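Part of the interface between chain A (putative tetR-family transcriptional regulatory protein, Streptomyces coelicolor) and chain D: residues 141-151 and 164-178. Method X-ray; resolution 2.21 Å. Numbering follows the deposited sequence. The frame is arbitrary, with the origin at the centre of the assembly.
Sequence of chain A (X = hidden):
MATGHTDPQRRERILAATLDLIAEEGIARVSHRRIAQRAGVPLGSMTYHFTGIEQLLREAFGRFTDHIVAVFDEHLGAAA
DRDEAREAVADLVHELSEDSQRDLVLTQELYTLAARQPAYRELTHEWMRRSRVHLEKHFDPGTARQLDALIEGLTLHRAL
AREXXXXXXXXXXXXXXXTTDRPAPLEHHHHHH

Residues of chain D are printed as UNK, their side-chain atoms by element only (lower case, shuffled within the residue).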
# COMPACT_ATOMS: atom_id res chain seq x y z
N PRO A 141 4.01 9.79 -21.64
CA PRO A 141 2.88 9.18 -20.93
C PRO A 141 3.10 7.75 -20.45
O PRO A 141 2.79 7.41 -19.31
CB PRO A 141 1.75 9.27 -21.94
CG PRO A 141 2.08 10.53 -22.69
CD PRO A 141 3.56 10.39 -22.91
N GLY A 142 3.62 6.90 -21.33
CA GLY A 142 3.85 5.52 -20.97
C GLY A 142 4.85 5.35 -19.84
O GLY A 142 4.57 4.68 -18.84
N THR A 143 6.03 5.96 -19.98
CA THR A 143 7.04 5.81 -18.94
C THR A 143 6.54 6.45 -17.65
O THR A 143 6.79 5.95 -16.55
CB THR A 143 8.38 6.44 -19.36
OG1 THR A 143 8.29 7.86 -19.29
CG2 THR A 143 8.73 6.04 -20.77
N ALA A 144 5.84 7.57 -17.78
CA ALA A 144 5.30 8.26 -16.62
C ALA A 144 4.39 7.33 -15.82
O ALA A 144 4.38 7.37 -14.59
CB ALA A 144 4.54 9.50 -17.05
N ARG A 145 3.63 6.49 -16.53
CA ARG A 145 2.73 5.56 -15.87
C ARG A 145 3.53 4.44 -15.20
O ARG A 145 3.27 4.07 -14.06
CB ARG A 145 1.74 4.96 -16.87
CG ARG A 145 0.70 4.05 -16.22
CD ARG A 145 -0.37 3.61 -17.20
NE ARG A 145 -1.33 4.66 -17.52
CZ ARG A 145 -2.51 4.81 -16.90
NH1 ARG A 145 -2.88 3.98 -15.93
NH2 ARG A 145 -3.33 5.79 -17.27
N GLN A 146 4.51 3.90 -15.93
CA GLN A 146 5.36 2.85 -15.38
C GLN A 146 6.13 3.39 -14.17
O GLN A 146 6.28 2.72 -13.15
CB GLN A 146 6.35 2.34 -16.44
CG GLN A 146 5.68 1.85 -17.73
CD GLN A 146 6.69 1.50 -18.82
OE1 GLN A 146 6.39 1.65 -20.01
NE2 GLN A 146 7.87 1.03 -18.43
N LEU A 147 6.60 4.63 -14.30
CA LEU A 147 7.36 5.27 -13.24
C LEU A 147 6.53 5.50 -11.97
O LEU A 147 7.03 5.32 -10.86
CB LEU A 147 7.94 6.60 -13.74
CG LEU A 147 8.81 7.39 -12.76
CD1 LEU A 147 9.87 6.47 -12.12
CD2 LEU A 147 9.47 8.55 -13.51
N ASP A 148 5.27 5.90 -12.14
CA ASP A 148 4.40 6.13 -10.99
C ASP A 148 4.23 4.84 -10.20
O ASP A 148 4.18 4.87 -8.97
CB ASP A 148 3.02 6.64 -11.43
CG ASP A 148 2.25 7.31 -10.29
OD1 ASP A 148 1.00 7.25 -10.28
OD2 ASP A 148 2.90 7.90 -9.40
N ALA A 149 4.12 3.71 -10.89
CA ALA A 149 3.98 2.43 -10.21
C ALA A 149 5.27 2.06 -9.48
O ALA A 149 5.24 1.43 -8.42
CB ALA A 149 3.61 1.33 -11.20
N LEU A 150 6.41 2.44 -10.06
CA LEU A 150 7.70 2.14 -9.44
C LEU A 150 7.84 2.98 -8.17
O LEU A 150 8.21 2.46 -7.11
CB LEU A 150 8.87 2.46 -10.39
CG LEU A 150 10.28 2.23 -9.84
CD1 LEU A 150 10.45 0.75 -9.49
CD2 LEU A 150 11.34 2.65 -10.87
N ILE A 151 7.54 4.27 -8.29
CA ILE A 151 7.62 5.18 -7.15
C ILE A 151 6.77 4.63 -6.01
O ILE A 151 7.18 4.62 -4.84
CB ILE A 151 7.12 6.60 -7.54
CG1 ILE A 151 8.14 7.27 -8.47
CG2 ILE A 151 6.89 7.46 -6.30
CD1 ILE A 151 7.72 8.61 -8.99
N UNK D 164 -7.89 -0.69 -14.70
CA UNK D 164 -6.51 -1.17 -14.63
C UNK D 164 -5.83 -1.15 -15.99
O UNK D 164 -6.47 -1.43 -17.01
c UNK D 164 -6.67 -2.58 -14.07
c UNK D 164 -8.84 -1.76 -14.35
c UNK D 164 -8.02 -3.00 -14.58
N UNK D 165 -4.54 -0.83 -16.02
CA UNK D 165 -3.80 -0.80 -17.27
C UNK D 165 -3.66 -2.20 -17.84
O UNK D 165 -3.81 -3.19 -17.12
c UNK D 165 -2.41 -0.17 -17.08
c UNK D 165 -0.39 -1.20 -14.25
n UNK D 165 -1.17 -0.35 -14.89
n UNK D 165 -0.25 -2.28 -15.00
c UNK D 165 -1.54 -0.89 -16.11
c UNK D 165 -0.95 -2.11 -16.17
N UNK D 166 -3.37 -2.28 -19.14
CA UNK D 166 -3.23 -3.55 -19.83
C UNK D 166 -1.93 -4.28 -19.57
O UNK D 166 -0.98 -3.73 -19.01
N UNK D 167 -1.89 -5.55 -19.99
CA UNK D 167 -0.73 -6.41 -19.80
C UNK D 167 0.51 -5.84 -20.46
O UNK D 167 1.63 -6.05 -19.97
c UNK D 167 -1.01 -7.81 -20.35
n UNK D 167 2.12 -10.75 -21.03
c UNK D 167 0.03 -8.86 -19.97
c UNK D 167 -0.51 -10.27 -20.18
n UNK D 167 0.37 -11.31 -19.65
n UNK D 167 2.34 -12.49 -19.54
c UNK D 167 1.61 -11.52 -20.07
N UNK D 168 0.32 -5.14 -21.57
CA UNK D 168 1.42 -4.53 -22.30
C UNK D 168 2.25 -3.61 -21.41
O UNK D 168 3.47 -3.73 -21.35
c UNK D 168 0.88 -3.74 -23.51
N UNK D 169 1.58 -2.69 -20.72
CA UNK D 169 2.24 -1.75 -19.83
C UNK D 169 3.02 -2.52 -18.76
O UNK D 169 4.17 -2.21 -18.46
c UNK D 169 1.19 -0.86 -19.16
c UNK D 169 2.33 0.05 -17.10
c UNK D 169 1.57 0.40 -18.37
c UNK D 169 2.37 1.33 -19.26
N UNK D 170 2.37 -3.52 -18.17
CA UNK D 170 2.99 -4.33 -17.13
C UNK D 170 4.28 -5.01 -17.59
O UNK D 170 5.30 -4.97 -16.91
c UNK D 170 1.99 -5.38 -16.63
c UNK D 170 2.64 -6.32 -15.62
o UNK D 170 0.87 -4.71 -16.03
N UNK D 171 4.22 -5.62 -18.77
CA UNK D 171 5.38 -6.32 -19.32
C UNK D 171 6.52 -5.37 -19.69
O UNK D 171 7.69 -5.66 -19.43
c UNK D 171 5.96 -8.10 -21.16
c UNK D 171 6.40 -9.18 -20.17
c UNK D 171 5.33 -8.74 -22.40
c UNK D 171 4.94 -7.16 -20.53
N UNK D 172 6.20 -4.23 -20.29
CA UNK D 172 7.23 -3.27 -20.65
C UNK D 172 7.96 -2.75 -19.41
O UNK D 172 9.19 -2.61 -19.41
o UNK D 172 8.60 -2.53 -23.34
c UNK D 172 8.73 -1.47 -22.69
c UNK D 172 7.58 -0.99 -21.81
o UNK D 172 9.77 -0.76 -22.74
c UNK D 172 6.60 -2.10 -21.41
N UNK D 173 7.22 -2.48 -18.34
CA UNK D 173 7.85 -1.99 -17.11
C UNK D 173 8.83 -3.04 -16.59
O UNK D 173 9.95 -2.73 -16.19
c UNK D 173 6.79 -1.69 -16.07
N UNK D 174 8.38 -4.29 -16.58
CA UNK D 174 9.19 -5.40 -16.12
C UNK D 174 10.43 -5.56 -17.00
O UNK D 174 11.53 -5.79 -16.50
c UNK D 174 9.20 -7.91 -15.82
c UNK D 174 7.19 -6.56 -15.13
c UNK D 174 8.34 -6.70 -16.13
c UNK D 174 6.21 -7.71 -15.12
N UNK D 175 10.24 -5.42 -18.30
CA UNK D 175 11.34 -5.55 -19.25
C UNK D 175 12.42 -4.51 -18.98
O UNK D 175 13.61 -4.79 -19.10
c UNK D 175 10.81 -5.41 -20.68
N UNK D 176 12.01 -3.30 -18.62
CA UNK D 176 12.96 -2.24 -18.36
C UNK D 176 13.71 -2.41 -17.04
O UNK D 176 14.93 -2.23 -16.98
c UNK D 176 11.51 -0.58 -19.67
n UNK D 176 9.91 3.35 -20.37
c UNK D 176 12.25 -0.88 -18.36
n UNK D 176 10.16 1.11 -20.84
c UNK D 176 11.01 0.85 -19.68
c UNK D 176 9.65 2.30 -21.14
n UNK D 176 8.89 2.44 -22.22
N UNK D 177 12.98 -2.76 -15.99
CA UNK D 177 13.58 -2.94 -14.67
C UNK D 177 14.52 -4.15 -14.63
O UNK D 177 15.47 -4.17 -13.86
c UNK D 177 13.07 -0.91 -12.37
c UNK D 177 12.47 -3.06 -13.58
c UNK D 177 12.94 -2.42 -12.28
c UNK D 177 12.10 -4.52 -13.36
N UNK D 178 14.26 -5.15 -15.47
CA UNK D 178 15.11 -6.33 -15.51
C UNK D 178 16.12 -6.23 -16.65
O UNK D 178 16.69 -7.24 -17.08
c UNK D 178 14.29 -7.63 -15.70
o UNK D 178 13.55 -7.57 -16.92
c UNK D 178 13.35 -7.84 -14.52
O HOH W 1 -1.12 2.66 -14.26

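Position 164 of chain D carries three carbons that close a ring onto the backbone nitrogen, pointing away from chain A: this is D:Pro164, in the loop before the helix. At 165 one carbon, resting near A:Arg145, leads to a five-membered ring of three carbons and two nitrogens that reaches the same arginine through a water: D:His165. Its CB lies 4.3 Å from A:Arg145 CD, and water 1 lies 3.1 Å from D:His165 ND1 and accepts a hydrogen bond from A:Arg145 NH1 at 2.8 Å. A ring with two nitrogens suits this place, because the other one, D:His165 NE2, makes a weak 2.9 Å bond to the side-chain oxygen of position 170.

Position 166 has no side-chain atoms, so it is D:Gly166, the N-cap of the helix. At 167, three carbons and a nitrogen end in a carbon bearing two more nitrogens: D:Arg167, out of reach of chain A and hydrogen-bonded elsewhere in the structure. The single carbon at 168 gives D:Ala168, also out of reach.

Position 169 has four carbons forked at the second, packed against A:Gln146 and A:Arg145, which makes it D:Leu169. Its CA-to-CB bond points sideways, but the end of the side chain comes nearer: CD2 is 3.7 Å from A:Gln146 CG and CG is 3.9 Å from A:Arg145 CD. A branched aliphatic group packs well here, against the methylene portions of two polar side chains.

At 170 one carbon carries an oxygen and a carbon, giving D:Thr170; it points away from chain A, and its OG1 is the partner of D:His165. Position 171, four carbons forked at the second, is D:Leu171, out of reach. The chain of three carbons at 172, the last bearing two oxygens, touches A:Gln146 and is D:Glu172, whose CG lies 3.4 Å from A:Gln146 OE1.

The lone carbon at 173, facing A:Gln146, identifies D:Ala173. Being so small, it lets A:Gln146 NE2 come within 3.3 Å of its CA and 3.8 Å of its CB. Position 174, four carbons forked at the first with one arm two carbons long, is D:Ile174, pointing away; 175, one carbon, is D:Ala175.

Position 176 repeats the pattern of 167, here touching A:Thr143 and A:Gln146: D:Arg176. Its length lets NE form a salt bridge with D:Glu172 OE2 at 2.7 Å, one helical turn back, while its flat guanidinium offers a face to A:Gln146 NE2, 3.3 Å from D:Arg176 NE; both are donors, so no hydrogen bond forms. A:Thr143 CG2 sits at the edge, 3.0 Å from D:Arg176 NH1. At 177, four carbons forked at the first meet A:Leu150: D:Ile177, a branched aliphatic chain whose CD1 offers an apolar end to A:Leu150 CD1 at 4.2 Å. Position 178, one carbon bearing an oxygen and a carbon, is D:Thr178; its OG1 donates to D:Ile174 O at 2.7 Å.

The two helices cross at 72°, and the contact rests on the fit of A:Gln146 as a knob among D:Leu169, D:Glu172, D:Ala173 and D:Arg176. No direct hydrogen bond joins the stretches; van der Waals contacts surround the knob, with one apolar pair, A:Leu150 and D:Ile177, and one water bridging A:Arg145 and D:His165.

Chain D, residues 164-178: PHGRALTLEAIARIT
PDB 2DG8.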